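PDB 5H4E: beta 1-3 glucanase from Clostridium beijerinckii NCIMB 8052, which probably hydrolyses the beta-1,3-linkages of glucan chains, as a bacterial glucanase of glycoside hydrolase family 64. Local coordinates for residues His62-Thr66 and Lys103-Ile107; Phe158-Ile164 and Tyr176-Arg182; Tyr225-Tyr229 and Ala328-Tyr332; Tyr234-Ala238 and His254-Phe260. The contacts are given in a common frame with arbitrary orientation. Residue numbers count along the deposited sequence, not the author numbering.

Interaction 1: His62-Thr66 and Lys103-Ile107; sequences HLTKT and KPLYI
Residues 63-66 run as an extended strand, phi -100 to -146° and psi 117 to 153°, while 103-107 is also extended but forms no regular strand. The closest CA pair is Leu-63 and Tyr-106, 6.9 Å apart; the segments do not pair as strands and meet through side chains, two backbone carbonyls and water. Leu-63 (m, t) reaches across with CD1, 3.9 Å from Pro-104 CG and 3.3 Å from the carbonyl Leu-105 O; Leu-63 CB lies 3.7 Å from Tyr-106 CD1. The Tyr-106 ring, chi1 m, comes up beside the strand, and Lys-65 CB sits over its face, 3.9 Å from the centroid, as a CH-pi contact. Lys-103 NZ donates to Tyr-106 OH at 2.8 Å. One water lies 2.7 Å from Tyr-106 OH and bonds weakly to Thr-64 O at 3.4 Å; another accepts from Lys-65 NZ and Lys-103 NZ, 2.9 Å each, bridging the two like charges. This is the packing of a protruding two-stranded hairpin on a connecting loop: strand 63-67 pairs with strand 70-74, whose Tyr-74 meets the Tyr-106 ring, and 103-107 links strands 95-101 and 108-111.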
# COMPACT_ATOMS: atom_id res chain seq x y z
N HIS A 62 -5.63 14.81 23.99
CA HIS A 62 -5.95 14.78 22.57
C HIS A 62 -5.17 15.85 21.82
O HIS A 62 -4.54 16.72 22.43
CB HIS A 62 -7.44 14.97 22.32
CG HIS A 62 -7.95 16.34 22.66
ND1 HIS A 62 -7.66 17.47 21.92
CD2 HIS A 62 -8.77 16.77 23.66
CE1 HIS A 62 -8.24 18.53 22.46
NE2 HIS A 62 -8.93 18.12 23.51
N LEU A 63 -5.20 15.77 20.50
CA LEU A 63 -4.48 16.71 19.67
C LEU A 63 -5.44 17.76 19.14
O LEU A 63 -6.63 17.51 19.00
CB LEU A 63 -3.79 15.98 18.51
CG LEU A 63 -2.74 14.92 18.89
CD1 LEU A 63 -2.31 14.08 17.67
CD2 LEU A 63 -1.53 15.59 19.53
N THR A 64 -4.91 18.94 18.85
CA THR A 64 -5.71 19.99 18.23
C THR A 64 -4.92 20.63 17.10
O THR A 64 -3.70 20.81 17.21
CB THR A 64 -6.13 21.05 19.25
OG1 THR A 64 -6.73 20.40 20.38
CG2 THR A 64 -7.14 22.02 18.65
N LYS A 65 -5.60 20.96 16.01
CA LYS A 65 -4.93 21.56 14.86
C LYS A 65 -5.85 22.56 14.17
O LYS A 65 -7.04 22.30 13.98
CB LYS A 65 -4.49 20.47 13.88
CG LYS A 65 -3.90 20.99 12.57
CD LYS A 65 -2.49 21.53 12.73
CE LYS A 65 -1.90 21.90 11.37
NZ LYS A 65 -0.69 22.79 11.50
N THR A 66 -5.30 23.72 13.80
CA THR A 66 -6.02 24.69 12.99
C THR A 66 -5.60 24.60 11.53
O THR A 66 -4.44 24.84 11.20
CB THR A 66 -5.79 26.12 13.49
OG1 THR A 66 -6.23 26.23 14.85
CG2 THR A 66 -6.55 27.12 12.60
N LYS A 103 6.32 14.91 14.94
CA LYS A 103 5.06 15.03 15.66
C LYS A 103 4.17 13.86 15.28
O LYS A 103 4.39 13.23 14.24
CB LYS A 103 4.36 16.36 15.35
CG LYS A 103 4.20 16.64 13.88
CD LYS A 103 2.97 17.50 13.60
CE LYS A 103 3.13 18.93 14.04
NZ LYS A 103 1.88 19.74 13.80
N PRO A 104 3.18 13.54 16.12
CA PRO A 104 2.27 12.46 15.76
C PRO A 104 1.31 12.90 14.67
O PRO A 104 1.14 14.09 14.43
CB PRO A 104 1.53 12.17 17.07
CG PRO A 104 1.55 13.48 17.77
CD PRO A 104 2.89 14.07 17.47
N LEU A 105 0.67 11.93 14.03
CA LEU A 105 -0.34 12.23 13.03
C LEU A 105 -1.63 12.65 13.72
O LEU A 105 -1.85 12.33 14.90
CB LEU A 105 -0.58 11.01 12.13
CG LEU A 105 0.65 10.59 11.32
CD1 LEU A 105 0.34 9.39 10.46
CD2 LEU A 105 1.07 11.77 10.47
N TYR A 106 -2.47 13.38 12.99
CA TYR A 106 -3.79 13.75 13.48
C TYR A 106 -4.85 12.82 12.90
O TYR A 106 -5.25 12.97 11.74
CB TYR A 106 -4.13 15.19 13.12
CG TYR A 106 -3.18 16.23 13.64
CD1 TYR A 106 -3.33 16.77 14.91
CD2 TYR A 106 -2.15 16.71 12.84
CE1 TYR A 106 -2.47 17.74 15.39
CE2 TYR A 106 -1.28 17.68 13.30
CZ TYR A 106 -1.45 18.20 14.58
OH TYR A 106 -0.58 19.16 15.02
N ILE A 107 -5.30 11.85 13.70
CA ILE A 107 -6.28 10.88 13.26
C ILE A 107 -7.66 11.18 13.85
O ILE A 107 -7.84 11.13 15.07
CB ILE A 107 -5.85 9.45 13.63
CG1 ILE A 107 -4.57 9.07 12.87
CG2 ILE A 107 -6.97 8.47 13.38
CD1 ILE A 107 -4.00 7.71 13.24
O HOH W 1 -0.42 19.84 17.59
O HOH W 2 1.67 20.27 11.08
O HOH W 3 0.75 22.44 13.96

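Interaction 2: Phe158-Ile164 and Tyr176-Arg182; sequences FCYPYNI and YGDTGTR
This is the open end of an antiparallel beta hairpin, strands 162-168 and 173-177, where the chains part and an aspartate side chain replaces one of the backbone acceptors. Ile-164 and Tyr-176 form a hydrogen-bonded pair, Ile-164 N to Tyr-176 O at 2.9 Å and Tyr-176 N to Ile-164 O at 3.0 Å. Next comes the non-hydrogen-bonded pair Asn-163 and Gly-177, with CA atoms just 3.8 Å apart. Gly-177, phi/psi 158/-164°, has to be glycine: a CB would clash with Asn-163 CA and Tyr-162 O. Asp-178 N then donates to Tyr-162 O at 3.0 Å, but the return bond comes from a side chain: with chi1 m, Asp-178 OD2 accepts from Tyr-162 N at 2.9 Å, and the same oxygen forms a salt bridge to Arg-154. One water donates to Tyr-162 O (3.0 Å) and weakly to Asp-178 OD1 (2.9 Å); another accepts from Asn-163 ND2 (2.8 Å) and donates to Asp-178 O (3.0 Å), while Asn-163 OD1 is taken by Asn-372. Farther on, Pro-161 CB lies 3.4 Å from Gly-180 O, and Pro-161 CD 3.7 Å from Arg-182 CB. Thr-181 N-caps helix 182-192 through Asp-184 N. Arg-182, its chi1 to chi3 all t, stretches back along Tyr-160; NH1 binds the carbonyls of Ser-203 and Asp-204, and NE donates to Cys-159 O at 2.8 Å.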
# COMPACT_ATOMS: atom_id res chain seq x y z
N PHE A 158 6.01 8.03 -1.53
CA PHE A 158 7.31 7.86 -0.88
C PHE A 158 7.64 9.10 -0.07
O PHE A 158 7.78 10.20 -0.63
CB PHE A 158 8.43 7.62 -1.88
CG PHE A 158 9.79 7.62 -1.25
CD1 PHE A 158 10.31 6.45 -0.72
CD2 PHE A 158 10.54 8.78 -1.15
CE1 PHE A 158 11.56 6.45 -0.10
CE2 PHE A 158 11.78 8.79 -0.54
CZ PHE A 158 12.29 7.63 -0.01
N CYS A 159 7.80 8.93 1.24
CA CYS A 159 8.18 10.04 2.11
C CYS A 159 9.59 9.85 2.68
O CYS A 159 10.45 10.70 2.49
CB CYS A 159 7.17 10.20 3.26
SG CYS A 159 7.62 11.54 4.39
N TYR A 160 9.84 8.74 3.38
CA TYR A 160 11.18 8.46 3.87
C TYR A 160 11.49 6.97 3.69
O TYR A 160 10.57 6.16 3.65
CB TYR A 160 11.35 8.89 5.35
CG TYR A 160 10.47 8.21 6.39
CD1 TYR A 160 10.73 6.91 6.81
CD2 TYR A 160 9.41 8.90 6.98
CE1 TYR A 160 9.94 6.29 7.77
CE2 TYR A 160 8.61 8.29 7.96
CZ TYR A 160 8.89 6.98 8.35
OH TYR A 160 8.12 6.36 9.31
N PRO A 161 12.78 6.62 3.57
CA PRO A 161 13.09 5.21 3.33
C PRO A 161 12.84 4.33 4.55
O PRO A 161 13.20 4.70 5.68
CB PRO A 161 14.57 5.22 2.97
CG PRO A 161 15.11 6.46 3.61
CD PRO A 161 13.99 7.46 3.53
N TYR A 162 12.19 3.18 4.35
CA TYR A 162 12.00 2.23 5.45
C TYR A 162 11.89 0.81 4.92
O TYR A 162 11.62 0.59 3.74
CB TYR A 162 10.77 2.61 6.32
CG TYR A 162 9.38 2.35 5.74
CD1 TYR A 162 8.42 1.68 6.48
CD2 TYR A 162 9.01 2.83 4.48
CE1 TYR A 162 7.13 1.48 5.98
CE2 TYR A 162 7.74 2.63 3.98
CZ TYR A 162 6.80 1.95 4.73
OH TYR A 162 5.52 1.75 4.21
N ASN A 163 12.18 -0.14 5.78
CA ASN A 163 12.19 -1.53 5.37
C ASN A 163 11.83 -2.34 6.59
O ASN A 163 11.92 -1.84 7.72
CB ASN A 163 13.55 -1.94 4.78
CG ASN A 163 14.71 -1.86 5.78
OD1 ASN A 163 14.89 -2.74 6.63
ND2 ASN A 163 15.52 -0.82 5.65
N ILE A 164 11.41 -3.58 6.38
CA ILE A 164 10.96 -4.40 7.47
C ILE A 164 11.68 -5.74 7.41
O ILE A 164 11.82 -6.33 6.33
CB ILE A 164 9.41 -4.61 7.43
CG1 ILE A 164 8.70 -3.25 7.48
CG2 ILE A 164 8.94 -5.57 8.54
CD1 ILE A 164 7.21 -3.32 7.18
N TYR A 176 12.43 -6.79 3.46
CA TYR A 176 11.96 -6.11 2.25
C TYR A 176 11.69 -4.64 2.54
O TYR A 176 11.11 -4.30 3.57
CB TYR A 176 10.69 -6.75 1.69
CG TYR A 176 10.82 -8.18 1.23
CD1 TYR A 176 12.05 -8.69 0.80
CD2 TYR A 176 9.72 -9.01 1.18
CE1 TYR A 176 12.16 -10.00 0.36
CE2 TYR A 176 9.82 -10.33 0.74
CZ TYR A 176 11.05 -10.81 0.33
OH TYR A 176 11.18 -12.12 -0.11
N GLY A 177 12.10 -3.78 1.61
CA GLY A 177 11.80 -2.36 1.70
C GLY A 177 12.77 -1.53 0.89
O GLY A 177 13.46 -2.06 0.01
N ASP A 178 12.80 -0.22 1.16
CA ASP A 178 13.63 0.72 0.39
C ASP A 178 15.11 0.52 0.64
O ASP A 178 15.51 0.14 1.74
CB ASP A 178 13.29 2.16 0.75
CG ASP A 178 11.81 2.45 0.67
OD1 ASP A 178 11.17 1.96 -0.28
OD2 ASP A 178 11.29 3.14 1.56
N THR A 179 15.92 0.85 -0.35
CA THR A 179 17.36 0.98 -0.15
C THR A 179 17.78 2.40 -0.48
O THR A 179 17.29 2.97 -1.46
CB THR A 179 18.17 0.01 -1.03
OG1 THR A 179 17.96 0.35 -2.41
CG2 THR A 179 17.73 -1.41 -0.78
N GLY A 180 18.68 2.96 0.31
CA GLY A 180 19.18 4.30 0.02
C GLY A 180 18.66 5.35 0.97
O GLY A 180 17.71 5.11 1.71
N THR A 181 19.29 6.52 0.95
CA THR A 181 18.86 7.67 1.74
C THR A 181 17.73 8.44 1.05
O THR A 181 17.53 8.34 -0.17
CB THR A 181 20.01 8.66 2.00
OG1 THR A 181 20.29 9.39 0.80
CG2 THR A 181 21.27 7.95 2.48
N ARG A 182 17.00 9.21 1.84
CA ARG A 182 15.89 9.99 1.33
C ARG A 182 16.35 10.98 0.24
O ARG A 182 15.79 10.99 -0.86
CB ARG A 182 15.22 10.74 2.48
CG ARG A 182 13.94 11.46 2.08
CD ARG A 182 13.30 12.13 3.31
NE ARG A 182 12.09 12.88 2.97
CZ ARG A 182 12.05 14.18 2.71
NH1 ARG A 182 10.88 14.76 2.43
NH2 ARG A 182 13.16 14.92 2.75
O HOH W 4 9.61 0.39 1.53
O HOH W 5 14.99 1.57 4.27

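Interaction 3: Tyr225-Tyr229 and Ala328-Tyr332; sequences YFDSY and APANY
A proline preceded by a cis peptide bond, Pro-329, pushes one carbon against two aromatic rings at once. Pro-329 CB lies 3.6 Å from the centroid of the Tyr-225 ring, 25° off the normal, and 4.2 Å from that of Phe-226, 28° off, so both are CH-pi contacts over ring faces. The backbones come closest at Phe-226 and Pro-329, with CA atoms 5.8 Å apart. Tyr-225 and Phe-226 lead into helix 227-236; Ala-328 and Pro-329 are extended, phi/psi -81/148° and -80/141°. Tyr-225 has chi1 t, which brings its CE2 to 3.3 Å from Pro-329 CB and lets its hydroxyl accept from Ala-330 N, Ala-330 N to Tyr-225 OH 3.3 Å. Phe-226, chi1 -86°, places CD1 3.7 Å from Pro-329 CG. In the first turn of the helix Tyr-229 CB lies 3.5 Å from Pro-329 CG, while the Tyr-229 hydroxyl bonds to Met-312 N. The arrangement is a helix start packed on a cis-proline loop that itself runs into a helix: Asn-331, at phi/psi -84/81°, centres an inverse gamma turn closed by a weak bond from Tyr-332 N to Ala-330 O, 3.0 Å, and N-caps helix 332-339 through Ala-334 N. Phe-197 and Phe-216 meet Tyr-225 edge-to-face, and His-310 stacks on Tyr-229. Tyr-332, chi1 m, turns its ring edge to Tyr-225, with CE2 3.6 Å from Tyr-225 OH.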
# COMPACT_ATOMS: atom_id res chain seq x y z
N TYR A 225 -3.28 9.15 -19.43
CA TYR A 225 -1.97 8.58 -19.73
C TYR A 225 -2.04 7.17 -20.32
O TYR A 225 -1.30 6.84 -21.24
CB TYR A 225 -1.10 8.59 -18.47
CG TYR A 225 0.30 8.01 -18.65
CD1 TYR A 225 1.23 8.63 -19.47
CD2 TYR A 225 0.67 6.85 -17.99
CE1 TYR A 225 2.51 8.09 -19.64
CE2 TYR A 225 1.94 6.31 -18.15
CZ TYR A 225 2.85 6.93 -18.97
OH TYR A 225 4.10 6.37 -19.11
N PHE A 226 -2.93 6.33 -19.80
CA PHE A 226 -2.98 4.94 -20.26
C PHE A 226 -3.99 4.68 -21.37
O PHE A 226 -4.08 3.56 -21.86
CB PHE A 226 -3.30 4.01 -19.09
CG PHE A 226 -2.09 3.58 -18.30
CD1 PHE A 226 -1.26 2.56 -18.76
CD2 PHE A 226 -1.79 4.18 -17.08
CE1 PHE A 226 -0.15 2.15 -18.03
CE2 PHE A 226 -0.68 3.78 -16.36
CZ PHE A 226 0.14 2.77 -16.84
N ASP A 227 -4.75 5.69 -21.76
CA ASP A 227 -5.93 5.50 -22.61
C ASP A 227 -5.67 4.82 -23.96
O ASP A 227 -6.37 3.89 -24.33
CB ASP A 227 -6.62 6.84 -22.86
CG ASP A 227 -7.38 7.35 -21.65
OD1 ASP A 227 -7.07 6.91 -20.52
OD2 ASP A 227 -8.31 8.16 -21.84
N SER A 228 -4.69 5.32 -24.70
CA SER A 228 -4.41 4.76 -26.02
C SER A 228 -3.98 3.29 -25.91
O SER A 228 -4.38 2.46 -26.74
CB SER A 228 -3.35 5.56 -26.75
OG SER A 228 -3.04 4.91 -27.98
N TYR A 229 -3.19 2.98 -24.88
CA TYR A 229 -2.70 1.61 -24.67
C TYR A 229 -3.87 0.72 -24.32
O TYR A 229 -4.02 -0.37 -24.87
CB TYR A 229 -1.62 1.59 -23.58
CG TYR A 229 -1.04 0.23 -23.19
CD1 TYR A 229 -0.62 -0.69 -24.16
CD2 TYR A 229 -0.89 -0.12 -21.85
CE1 TYR A 229 -0.07 -1.92 -23.80
CE2 TYR A 229 -0.34 -1.35 -21.48
CZ TYR A 229 0.07 -2.24 -22.46
OH TYR A 229 0.60 -3.47 -22.12
N ALA A 328 6.38 2.88 -22.74
CA ALA A 328 5.32 3.73 -22.24
C ALA A 328 4.01 3.46 -22.99
O ALA A 328 4.03 3.11 -24.17
CB ALA A 328 5.72 5.20 -22.38
N PRO A 329 2.86 3.61 -22.31
CA PRO A 329 2.72 4.01 -20.91
C PRO A 329 2.97 2.85 -19.95
O PRO A 329 2.55 1.73 -20.21
CB PRO A 329 1.26 4.46 -20.83
CG PRO A 329 0.57 3.58 -21.80
CD PRO A 329 1.55 3.42 -22.95
N ALA A 330 3.63 3.14 -18.84
CA ALA A 330 3.79 2.16 -17.78
C ALA A 330 3.84 2.90 -16.46
O ALA A 330 3.97 4.13 -16.45
CB ALA A 330 5.05 1.33 -18.00
N ASN A 331 3.76 2.18 -15.36
CA ASN A 331 3.81 2.85 -14.05
C ASN A 331 5.26 3.07 -13.64
O ASN A 331 5.83 2.31 -12.87
CB ASN A 331 3.05 2.04 -13.00
CG ASN A 331 2.74 2.85 -11.77
OD1 ASN A 331 3.53 3.68 -11.37
ND2 ASN A 331 1.56 2.63 -11.18
N TYR A 332 5.87 4.13 -14.18
CA TYR A 332 7.29 4.39 -13.93
C TYR A 332 7.57 4.80 -12.48
O TYR A 332 8.68 4.63 -11.98
CB TYR A 332 7.80 5.45 -14.91
CG TYR A 332 7.93 4.86 -16.30
CD1 TYR A 332 8.98 4.00 -16.60
CD2 TYR A 332 6.98 5.11 -17.28
CE1 TYR A 332 9.12 3.43 -17.86
CE2 TYR A 332 7.11 4.56 -18.57
CZ TYR A 332 8.18 3.71 -18.84
OH TYR A 332 8.35 3.15 -20.09

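Interaction 4: Tyr234-Ala238 and His254-Phe260; sequences YSYYA and HVVGNDF
Tyr-234, chi1 -93°, lies with one ring face against Val-255 and Phe-260, at a point where the C-terminal end of helix 227-236 packs on the beta hairpin of strands 249-256 and 259-264. Val-255 CG2 sits 4.2 Å from the Tyr-234 centroid, a CH-pi contact, and the Phe-260 ring meets the same face T-shaped, centroids 5.3 Å apart and planes at 86°. The Tyr-234 hydroxyl is bound to Gly-275 O. A type II' turn, Val-256 to Asp-259, joins the strands; Gly-257 takes its phi/psi of 66/-115°, and Val-256 N donates to Asp-259 O at 2.9 Å. Tyr-237, chi1 m, completes the aromatic cluster with its CB 3.5 Å from Phe-260 CZ, and its OH bonds to Met-312 O. The backbones come closest at Ala-238 and Val-255, CA atoms 4.4 Å apart. One water donates to Ala-238 O at 3.1 Å and Val-255 O at 2.6 Å; directly, Val-255 N donates to Tyr-237 O at 2.8 Å.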
# COMPACT_ATOMS: atom_id res chain seq x y z
N TYR A 234 -7.65 -3.56 -25.74
CA TYR A 234 -9.02 -4.05 -25.91
C TYR A 234 -9.38 -4.34 -27.38
O TYR A 234 -10.12 -5.29 -27.67
CB TYR A 234 -10.01 -3.06 -25.30
CG TYR A 234 -10.34 -3.40 -23.88
CD1 TYR A 234 -9.34 -3.53 -22.91
CD2 TYR A 234 -11.66 -3.62 -23.48
CE1 TYR A 234 -9.65 -3.84 -21.59
CE2 TYR A 234 -11.97 -3.93 -22.17
CZ TYR A 234 -10.97 -4.04 -21.23
OH TYR A 234 -11.31 -4.36 -19.93
N SER A 235 -8.84 -3.55 -28.30
CA SER A 235 -9.06 -3.76 -29.73
C SER A 235 -8.39 -5.06 -30.19
O SER A 235 -8.99 -5.87 -30.90
CB SER A 235 -8.52 -2.56 -30.52
OG SER A 235 -8.64 -2.74 -31.92
N TYR A 236 -7.15 -5.25 -29.74
CA TYR A 236 -6.39 -6.45 -30.06
C TYR A 236 -7.09 -7.72 -29.59
O TYR A 236 -7.27 -8.65 -30.37
CB TYR A 236 -4.99 -6.35 -29.44
CG TYR A 236 -4.08 -7.50 -29.84
CD1 TYR A 236 -3.45 -7.50 -31.09
CD2 TYR A 236 -3.89 -8.58 -28.99
CE1 TYR A 236 -2.63 -8.56 -31.47
CE2 TYR A 236 -3.06 -9.65 -29.36
CZ TYR A 236 -2.44 -9.63 -30.60
OH TYR A 236 -1.63 -10.68 -30.97
N TYR A 237 -7.52 -7.74 -28.32
CA TYR A 237 -8.08 -8.95 -27.72
C TYR A 237 -9.55 -9.16 -28.07
O TYR A 237 -10.18 -10.10 -27.60
CB TYR A 237 -7.87 -8.93 -26.19
CG TYR A 237 -6.45 -9.30 -25.79
CD1 TYR A 237 -5.86 -10.47 -26.26
CD2 TYR A 237 -5.67 -8.45 -24.99
CE1 TYR A 237 -4.56 -10.81 -25.93
CE2 TYR A 237 -4.36 -8.79 -24.65
CZ TYR A 237 -3.81 -9.97 -25.12
OH TYR A 237 -2.52 -10.33 -24.81
N ALA A 238 -10.10 -8.30 -28.92
CA ALA A 238 -11.41 -8.58 -29.51
C ALA A 238 -11.32 -9.78 -30.45
O ALA A 238 -12.27 -10.55 -30.59
CB ALA A 238 -11.93 -7.37 -30.25
N HIS A 254 -11.14 -12.89 -23.91
CA HIS A 254 -11.28 -12.11 -25.13
C HIS A 254 -12.29 -10.99 -24.89
O HIS A 254 -13.13 -11.09 -24.00
CB HIS A 254 -11.72 -12.99 -26.33
CG HIS A 254 -13.02 -13.70 -26.12
ND1 HIS A 254 -13.49 -14.06 -24.88
CD2 HIS A 254 -13.94 -14.14 -27.02
CE1 HIS A 254 -14.65 -14.68 -25.01
NE2 HIS A 254 -14.94 -14.75 -26.30
N VAL A 255 -12.17 -9.92 -25.65
CA VAL A 255 -13.06 -8.78 -25.48
C VAL A 255 -14.31 -9.01 -26.32
O VAL A 255 -14.22 -9.22 -27.54
CB VAL A 255 -12.38 -7.46 -25.86
CG1 VAL A 255 -13.37 -6.30 -25.88
CG2 VAL A 255 -11.20 -7.18 -24.91
N VAL A 256 -15.46 -9.01 -25.66
CA VAL A 256 -16.75 -9.12 -26.33
C VAL A 256 -17.54 -7.87 -26.00
O VAL A 256 -17.94 -7.66 -24.86
CB VAL A 256 -17.55 -10.35 -25.87
CG1 VAL A 256 -18.82 -10.48 -26.71
CG2 VAL A 256 -16.71 -11.60 -25.97
N GLY A 257 -17.72 -7.01 -27.00
CA GLY A 257 -18.27 -5.69 -26.75
C GLY A 257 -17.29 -4.88 -25.92
O GLY A 257 -16.18 -4.59 -26.37
N ASN A 258 -17.69 -4.52 -24.70
CA ASN A 258 -16.84 -3.73 -23.82
C ASN A 258 -16.35 -4.55 -22.63
O ASN A 258 -15.63 -4.03 -21.77
CB ASN A 258 -17.59 -2.49 -23.32
CG ASN A 258 -16.88 -1.20 -23.66
OD1 ASN A 258 -16.16 -1.12 -24.67
ND2 ASN A 258 -17.06 -0.19 -22.83
N ASP A 259 -16.76 -5.81 -22.57
CA ASP A 259 -16.37 -6.72 -21.51
C ASP A 259 -15.15 -7.55 -21.88
O ASP A 259 -14.98 -7.89 -23.05
CB ASP A 259 -17.50 -7.68 -21.15
CG ASP A 259 -18.73 -6.96 -20.64
OD1 ASP A 259 -18.59 -5.88 -20.03
OD2 ASP A 259 -19.84 -7.50 -20.83
N PHE A 260 -14.35 -7.90 -20.88
CA PHE A 260 -13.26 -8.84 -21.04
C PHE A 260 -13.72 -10.13 -20.41
O PHE A 260 -13.84 -10.22 -19.19
CB PHE A 260 -11.96 -8.35 -20.37
CG PHE A 260 -10.71 -8.62 -21.17
CD1 PHE A 260 -9.84 -7.59 -21.50
CD2 PHE A 260 -10.46 -9.89 -21.68
CE1 PHE A 260 -8.69 -7.85 -22.23
CE2 PHE A 260 -9.33 -10.15 -22.43
CZ PHE A 260 -8.44 -9.14 -22.72
O HOH W 6 -15.19 -9.84 -29.82

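In the fold
From the N terminus, interaction 1 closes first, holding the hairpin of strands 63-67 and 70-74 on the loop after strand 95-101. Interaction 2 follows, closing a short loop at the hairpin edge of the five-stranded mixed sheet and leading into helix 182-192; its centre is about 25 Å from that of interaction 1. Interaction 3 then closes a long loop of about a hundred residues, bringing the start of helix 227-236 to the loop before helix 332-339. Interaction 4 nests inside that loop and uses the other end of the same helix against a four-stranded antiparallel sheet; the nearest atoms of interactions 3 and 4 are about 5 Å apart. Interactions 1 and 4 lie on opposite sides of the chain's centre, about 49 Å apart between centres.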